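Local coordinates for envelope glycoprotein E (Human herpesvirus 1, PDB 2GIY) that binds the Fc part of host IgG as a heterodimer with gI, and is required with gI for cell-to-cell spread in epithelial cells, sorting nascent virions to cell junctions, at residues D42-R53 / R94-R105. Numbering follows the deposited sequence.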
ATOM      1  N   ASP A  42      -4.587   7.196  21.147  1.00 23.15           N
ATOM      2  CA  ASP A  42      -4.396   8.611  21.435  1.00 23.72           C
ATOM      3  C   ASP A  42      -2.956   8.985  21.746  1.00 22.52           C
ATOM      4  O   ASP A  42      -2.694  10.025  22.348  1.00 21.60           O
ATOM      5  CB  ASP A  42      -5.309   9.041  22.585  1.00 24.83           C
ATOM      6  CG  ASP A  42      -6.772   9.028  22.195  1.00 28.29           C
ATOM      7  OD1 ASP A  42      -7.136   9.726  21.225  1.00 29.81           O
ATOM      8  OD2 ASP A  42      -7.557   8.317  22.854  1.00 31.23           O
ATOM      9  N   GLN A  43      -2.022   8.138  21.335  1.00 20.95           N
ATOM     10  CA  GLN A  43      -0.610   8.413  21.565  1.00 21.72           C
ATOM     11  C   GLN A  43      -0.145   9.520  20.622  1.00 19.81           C
ATOM     12  O   GLN A  43      -0.636   9.640  19.498  1.00 19.72           O
ATOM     13  CB  GLN A  43       0.224   7.148  21.333  1.00 23.95           C
ATOM     14  CG  GLN A  43      -0.079   6.029  22.322  1.00 25.47           C
ATOM     15  CD  GLN A  43       0.231   6.425  23.753  1.00 26.91           C
ATOM     16  OE1 GLN A  43       1.393   6.575  24.127  1.00 29.76           O
ATOM     17  NE2 GLN A  43      -0.809   6.604  24.560  1.00 29.17           N
ATOM     18  N   THR A  44       0.797  10.329  21.090  1.00 17.85           N
ATOM     19  CA  THR A  44       1.334  11.420  20.283  1.00 16.39           C
ATOM     20  C   THR A  44       2.432  10.866  19.380  1.00 16.81           C
ATOM     21  O   THR A  44       3.210  10.007  19.795  1.00 17.40           O
ATOM     22  CB  THR A  44       1.939  12.521  21.178  1.00 16.42           C
ATOM     23  OG1 THR A  44       0.945  12.985  22.098  1.00 17.76           O
ATOM     24  CG2 THR A  44       2.420  13.694  20.335  1.00 15.30           C
ATOM     25  N   TYR A  45       2.498  11.351  18.147  1.00 15.12           N
ATOM     26  CA  TYR A  45       3.522  10.880  17.229  1.00 14.36           C
ATOM     27  C   TYR A  45       4.064  12.001  16.358  1.00 14.33           C
ATOM     28  O   TYR A  45       3.476  13.081  16.266  1.00 13.12           O
ATOM     29  CB  TYR A  45       2.977   9.757  16.331  1.00 11.56           C
ATOM     30  CG  TYR A  45       1.880  10.166  15.361  1.00 11.55           C
ATOM     31  CD1 TYR A  45       0.542  10.223  15.764  1.00 10.66           C
ATOM     32  CD2 TYR A  45       2.178  10.472  14.030  1.00 10.11           C
ATOM     33  CE1 TYR A  45      -0.473  10.570  14.862  1.00 10.48           C
ATOM     34  CE2 TYR A  45       1.172  10.823  13.122  1.00 11.60           C
ATOM     35  CZ  TYR A  45      -0.147  10.870  13.545  1.00 12.29           C
ATOM     36  OH  TYR A  45      -1.136  11.223  12.651  1.00 13.71           O
ATOM     37  N   SER A  46       5.206  11.738  15.730  1.00 14.14           N
ATOM     38  CA  SER A  46       5.813  12.695  14.819  1.00 14.05           C
ATOM     39  C   SER A  46       5.697  12.056  13.442  1.00 13.46           C
ATOM     40  O   SER A  46       5.544  10.840  13.329  1.00 14.07           O
ATOM     41  CB  SER A  46       7.287  12.920  15.163  1.00 16.59           C
ATOM     42  OG  SER A  46       8.049  11.749  14.919  1.00 17.00           O
ATOM     43  N   MET A  47       5.745  12.866  12.394  1.00 13.79           N
ATOM     44  CA  MET A  47       5.657  12.328  11.043  1.00 12.88           C
ATOM     45  C   MET A  47       6.550  13.122  10.115  1.00 12.38           C
ATOM     46  O   MET A  47       6.724  14.329  10.292  1.00 10.95           O
ATOM     47  CB  MET A  47       4.208  12.370  10.532  1.00 11.74           C
ATOM     48  CG  MET A  47       4.022  11.757   9.149  1.00 14.06           C
ATOM     49  SD  MET A  47       2.294  11.631   8.631  1.00 15.66           S
ATOM     50  CE  MET A  47       2.034  13.263   7.926  1.00 16.23           C
ATOM     51  N   ASP A  48       7.136  12.435   9.139  1.00 12.20           N
ATOM     52  CA  ASP A  48       7.989  13.081   8.156  1.00 11.47           C
ATOM     53  C   ASP A  48       7.657  12.534   6.772  1.00 12.32           C
ATOM     54  O   ASP A  48       7.653  11.321   6.564  1.00 13.64           O
ATOM     55  CB  ASP A  48       9.468  12.812   8.456  1.00 12.48           C
ATOM     56  CG  ASP A  48       9.897  13.334   9.809  1.00 15.64           C
ATOM     57  OD1 ASP A  48       9.992  14.568   9.966  1.00 17.18           O
ATOM     58  OD2 ASP A  48      10.136  12.506  10.714  1.00 16.95           O
ATOM     59  N   VAL A  49       7.346  13.423   5.834  1.00 10.71           N
ATOM     60  CA  VAL A  49       7.068  13.004   4.466  1.00 10.56           C
ATOM     61  C   VAL A  49       8.338  13.398   3.730  1.00 10.98           C
ATOM     62  O   VAL A  49       8.642  14.579   3.572  1.00 10.99           O
ATOM     63  CB  VAL A  49       5.845  13.729   3.882  1.00 10.61           C
ATOM     64  CG1 VAL A  49       5.675  13.364   2.408  1.00 11.29           C
ATOM     65  CG2 VAL A  49       4.593  13.337   4.670  1.00 12.63           C
ATOM     66  N   VAL A  50       9.084  12.394   3.290  1.00  9.80           N
ATOM     67  CA  VAL A  50      10.363  12.625   2.638  1.00 10.21           C
ATOM     68  C   VAL A  50      10.399  12.275   1.166  1.00 11.33           C
ATOM     69  O   VAL A  50       9.933  11.208   0.765  1.00 11.76           O
ATOM     70  CB  VAL A  50      11.480  11.801   3.339  1.00 10.57           C
ATOM     71  CG1 VAL A  50      12.810  12.001   2.631  1.00 12.06           C
ATOM     72  CG2 VAL A  50      11.586  12.200   4.805  1.00 12.51           C
ATOM     73  N   TRP A  51      10.958  13.180   0.366  1.00 10.54           N
ATOM     74  CA  TRP A  51      11.114  12.946  -1.061  1.00  9.98           C
ATOM     75  C   TRP A  51      12.586  12.672  -1.328  1.00 11.49           C
ATOM     76  O   TRP A  51      13.457  13.424  -0.887  1.00 10.66           O
ATOM     77  CB  TRP A  51      10.678  14.160  -1.898  1.00 10.78           C
ATOM     78  CG  TRP A  51       9.204  14.233  -2.133  1.00 12.42           C
ATOM     79  CD1 TRP A  51       8.301  15.000  -1.451  1.00 13.47           C
ATOM     80  CD2 TRP A  51       8.452  13.491  -3.102  1.00 12.35           C
ATOM     81  NE1 TRP A  51       7.035  14.781  -1.938  1.00 12.00           N
ATOM     82  CE2 TRP A  51       7.098  13.860  -2.952  1.00 13.12           C
ATOM     83  CE3 TRP A  51       8.793  12.551  -4.085  1.00 12.46           C
ATOM     84  CZ2 TRP A  51       6.076  13.319  -3.746  1.00 12.45           C
ATOM     85  CZ3 TRP A  51       7.773  12.008  -4.879  1.00 12.51           C
ATOM     86  CH2 TRP A  51       6.433  12.397  -4.701  1.00 14.70           C
ATOM     87  N   LEU A  52      12.855  11.585  -2.038  1.00 10.56           N
ATOM     88  CA  LEU A  52      14.217  11.206  -2.390  1.00 10.92           C
ATOM     89  C   LEU A  52      14.290  11.204  -3.912  1.00 11.46           C
ATOM     90  O   LEU A  52      13.324  10.834  -4.580  1.00 12.37           O
ATOM     91  CB  LEU A  52      14.538   9.809  -1.849  1.00  9.93           C
ATOM     92  CG  LEU A  52      14.369   9.626  -0.340  1.00 10.82           C
ATOM     93  CD1 LEU A  52      14.648   8.169   0.028  1.00 12.12           C
ATOM     94  CD2 LEU A  52      15.313  10.568   0.406  1.00 10.05           C
ATOM     95  N   ARG A  53      15.426  11.635  -4.454  1.00 11.44           N
ATOM     96  CA  ARG A  53      15.634  11.703  -5.899  1.00 11.82           C
ATOM     97  C   ARG A  53      16.858  10.859  -6.268  1.00 10.35           C
ATOM     98  O   ARG A  53      17.910  10.970  -5.641  1.00 11.90           O
ATOM     99  CB  ARG A  53      15.860  13.166  -6.315  1.00 14.42           C
ATOM    100  CG  ARG A  53      16.038  13.408  -7.810  1.00 18.01           C
ATOM    101  CD  ARG A  53      16.366  14.879  -8.093  1.00 18.81           C
ATOM    102  NE  ARG A  53      17.563  15.301  -7.365  1.00 20.81           N
ATOM    103  CZ  ARG A  53      18.122  16.507  -7.445  1.00 24.98           C
ATOM    104  NH1 ARG A  53      17.602  17.444  -8.230  1.00 19.64           N
ATOM    105  NH2 ARG A  53      19.211  16.776  -6.730  1.00 25.20           N
ATOM    106  N   ARG A  94      18.418  14.690   1.075  1.00 13.87           N
ATOM    107  CA  ARG A  94      16.994  14.432   0.891  1.00 14.78           C
ATOM    108  C   ARG A  94      16.471  15.618   0.086  1.00 13.52           C
ATOM    109  O   ARG A  94      16.689  16.769   0.464  1.00 13.13           O
ATOM    110  CB  ARG A  94      16.280  14.342   2.243  1.00 16.82           C
ATOM    111  CG  ARG A  94      16.670  13.116   3.051  1.00 22.31           C
ATOM    112  CD  ARG A  94      16.024  13.102   4.427  1.00 27.67           C
ATOM    113  NE  ARG A  94      16.488  14.205   5.262  1.00 32.18           N
ATOM    114  CZ  ARG A  94      16.145  14.374   6.536  1.00 34.67           C
ATOM    115  NH1 ARG A  94      15.332  13.506   7.127  1.00 36.30           N
ATOM    116  NH2 ARG A  94      16.613  15.410   7.220  1.00 35.78           N
ATOM    117  N   LEU A  95      15.799  15.337  -1.027  1.00 11.25           N
ATOM    118  CA  LEU A  95      15.273  16.383  -1.900  1.00 10.43           C
ATOM    119  C   LEU A  95      14.330  17.343  -1.180  1.00 11.86           C
ATOM    120  O   LEU A  95      14.406  18.560  -1.354  1.00 11.73           O
ATOM    121  CB  LEU A  95      14.539  15.756  -3.095  1.00 11.62           C
ATOM    122  CG  LEU A  95      13.944  16.758  -4.094  1.00 11.01           C
ATOM    123  CD1 LEU A  95      15.066  17.480  -4.833  1.00  9.53           C
ATOM    124  CD2 LEU A  95      13.039  16.037  -5.082  1.00 11.74           C
ATOM    125  N   ALA A  96      13.431  16.790  -0.378  1.00 11.11           N
ATOM    126  CA  ALA A  96      12.487  17.612   0.359  1.00 11.28           C
ATOM    127  C   ALA A  96      11.943  16.835   1.537  1.00 11.73           C
ATOM    128  O   ALA A  96      11.876  15.604   1.504  1.00 12.28           O
ATOM    129  CB  ALA A  96      11.346  18.050  -0.555  1.00 11.88           C
ATOM    130  N   VAL A  97      11.559  17.559   2.581  1.00 10.80           N
ATOM    131  CA  VAL A  97      11.007  16.940   3.775  1.00 11.93           C
ATOM    132  C   VAL A  97       9.976  17.861   4.414  1.00 11.85           C
ATOM    133  O   VAL A  97      10.246  19.042   4.638  1.00 12.07           O
ATOM    134  CB  VAL A  97      12.096  16.678   4.845  1.00 13.50           C
ATOM    135  CG1 VAL A  97      11.468  16.028   6.071  1.00 15.06           C
ATOM    136  CG2 VAL A  97      13.206  15.793   4.280  1.00 15.43           C
ATOM    137  N   ARG A  98       8.786  17.330   4.672  1.00 11.62           N
ATOM    138  CA  ARG A  98       7.760  18.105   5.354  1.00 13.32           C
ATOM    139  C   ARG A  98       7.596  17.364   6.676  1.00 14.23           C
ATOM    140  O   ARG A  98       7.296  16.160   6.693  1.00 14.18           O
ATOM    141  CB  ARG A  98       6.447  18.135   4.562  1.00 13.18           C
ATOM    142  CG  ARG A  98       5.497  19.231   5.029  1.00 19.69           C
ATOM    143  CD  ARG A  98       4.260  19.366   4.143  1.00 18.25           C
ATOM    144  NE  ARG A  98       4.455  20.216   2.964  1.00 19.34           N
ATOM    145  CZ  ARG A  98       4.634  21.536   3.001  1.00 17.47           C
ATOM    146  NH1 ARG A  98       4.658  22.179   4.159  1.00 16.68           N
ATOM    147  NH2 ARG A  98       4.750  22.224   1.874  1.00 18.99           N
ATOM    148  N   SER A  99       7.817  18.073   7.780  1.00 11.59           N
ATOM    149  CA  SER A  99       7.734  17.460   9.098  1.00 12.27           C
ATOM    150  C   SER A  99       6.525  17.896   9.904  1.00 11.41           C
ATOM    151  O   SER A  99       6.037  19.016   9.761  1.00 12.81           O
ATOM    152  CB  SER A  99       9.012  17.757   9.884  1.00 13.16           C
ATOM    153  OG  SER A  99      10.143  17.274   9.179  1.00 17.99           O
ATOM    154  N   TYR A 100       6.055  16.984  10.750  1.00 11.77           N
ATOM    155  CA  TYR A 100       4.894  17.215  11.595  1.00 12.24           C
ATOM    156  C   TYR A 100       5.275  16.797  13.011  1.00 12.66           C
ATOM    157  O   TYR A 100       5.980  15.807  13.203  1.00 12.41           O
ATOM    158  CB  TYR A 100       3.710  16.363  11.110  1.00 12.38           C
ATOM    159  CG  TYR A 100       3.394  16.501   9.631  1.00 11.21           C
ATOM    160  CD1 TYR A 100       4.250  15.972   8.654  1.00 11.97           C
ATOM    161  CD2 TYR A 100       2.248  17.168   9.207  1.00 12.69           C
ATOM    162  CE1 TYR A 100       3.966  16.109   7.294  1.00 13.13           C
ATOM    163  CE2 TYR A 100       1.954  17.314   7.851  1.00 14.10           C
ATOM    164  CZ  TYR A 100       2.816  16.782   6.901  1.00 13.75           C
ATOM    165  OH  TYR A 100       2.521  16.939   5.571  1.00 15.76           O
ATOM    166  N   ALA A 101       4.812  17.547  14.005  1.00 11.78           N
ATOM    167  CA  ALA A 101       5.136  17.219  15.385  1.00 12.20           C
ATOM    168  C   ALA A 101       3.932  17.407  16.293  1.00 12.01           C
ATOM    169  O   ALA A 101       3.081  18.266  16.040  1.00 11.84           O
ATOM    170  CB  ALA A 101       6.300  18.077  15.861  1.00 14.35           C
ATOM    171  N   GLY A 102       3.870  16.600  17.349  1.00 11.97           N
ATOM    172  CA  GLY A 102       2.764  16.678  18.290  1.00 11.84           C
ATOM    173  C   GLY A 102       1.465  16.196  17.670  1.00 11.26           C
ATOM    174  O   GLY A 102       0.384  16.637  18.052  1.00 13.12           O
ATOM    175  N   CYS A 103       1.572  15.287  16.708  1.00 10.11           N
ATOM    176  CA  CYS A 103       0.396  14.754  16.029  1.00  9.93           C
ATOM    177  C   CYS A 103      -0.345  13.740  16.889  1.00 11.32           C
ATOM    178  O   CYS A 103       0.243  13.099  17.755  1.00 12.04           O
ATOM    179  CB  CYS A 103       0.804  14.072  14.721  1.00 12.47           C
ATOM    180  SG  CYS A 103       1.776  15.110  13.589  1.00 15.83           S
ATOM    181  N   SER A 104      -1.639  13.597  16.638  1.00 13.57           N
ATOM    182  CA  SER A 104      -2.454  12.630  17.363  1.00 16.11           C
ATOM    183  C   SER A 104      -3.791  12.476  16.662  1.00 17.36           C
ATOM    184  O   SER A 104      -4.100  13.206  15.714  1.00 15.19           O
ATOM    185  CB  SER A 104      -2.682  13.077  18.811  1.00 15.60           C
ATOM    186  OG  SER A 104      -3.516  14.218  18.858  1.00 18.39           O
ATOM    187  N   ARG A 105      -4.581  11.519  17.134  1.00 20.34           N
ATOM    188  CA  ARG A 105      -5.894  11.263  16.565  1.00 23.47           C
ATOM    189  C   ARG A 105      -6.731  12.534  16.549  1.00 24.57           C
ATOM    190  O   ARG A 105      -7.457  12.791  15.586  1.00 25.62           O
ATOM    191  CB  ARG A 105      -6.610  10.177  17.374  1.00 25.16           C
ATOM    192  CG  ARG A 105      -8.090  10.035  17.057  1.00 32.56           C
ATOM    193  CD  ARG A 105      -8.756   9.002  17.958  1.00 35.02           C
ATOM    194  NE  ARG A 105      -8.521   7.634  17.505  1.00 38.73           N
ATOM    195  CZ  ARG A 105      -9.055   7.110  16.405  1.00 40.19           C
ATOM    196  NH1 ARG A 105      -9.859   7.841  15.644  1.00 42.37           N
ATOM    197  NH2 ARG A 105      -8.797   5.852  16.071  1.00 40.24           N
TER
HETATM  198  O   HOH W   1      -5.695  12.192  20.476  1.00 21.51           O
HETATM  199  O   HOH W   2      -3.060   9.478  18.473  1.00 21.67           O
HETATM  200  O   HOH W   3      -3.654  11.372  13.504  1.00 14.41           O
HETATM  201  O   HOH W   4      17.152  12.960  -2.455  1.00 14.08           O
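With chi1 at -177°, M47 sends CG opposite its own backbone nitrogen, and the bend at chi3 then lays CE over the middle of the Y100 ring. This CH-pi contact puts M47 CE 3.6 Å from the centroid of the Y100 ring, with SD farther off above the same ring in a Met-aromatic contact. V49 CG2 adds a touch at Y100 CE1, and I181, from the expression-tag tail of the second subunit, packs on M47, V49 and Y100. Nearer the corner at G102, Y45 has CG wedged between backbone N and carbonyl carbon (chi1 66°), which tips its ring under C103: C103 CB stands over the ring face, 3.6 Å from the centroid. C103 SG, farther above the face, is disulfide-bonded to C112, so the ring lies against the C103 half of the disulfide. A water links Y45 OH to S104 O, weakly on the second leg.

Here two antiparallel neighbours lie within a sheet of the Ig V-like, Fc-binding C-terminal domain of the gE ectodomain, 45-54 also pairing with 144-152 and 96-103 with the outermost strand 113-118. The bond from V49 N to R98 O is 2.9 Å and nearly straight; W51 N to A96 O is straighter still. Between Y45 and M47 the register slips by one residue in a beta bulge, and a classic bulge sets both L95 and A96 against W51. On the opposite face, S99 OG donates to D48 OD1 at 2.8 Å, meeting the carboxylate oxygen almost end-on. Beside them V50 and V97 run side by side, their CG2 methyls 4.0 Å apart.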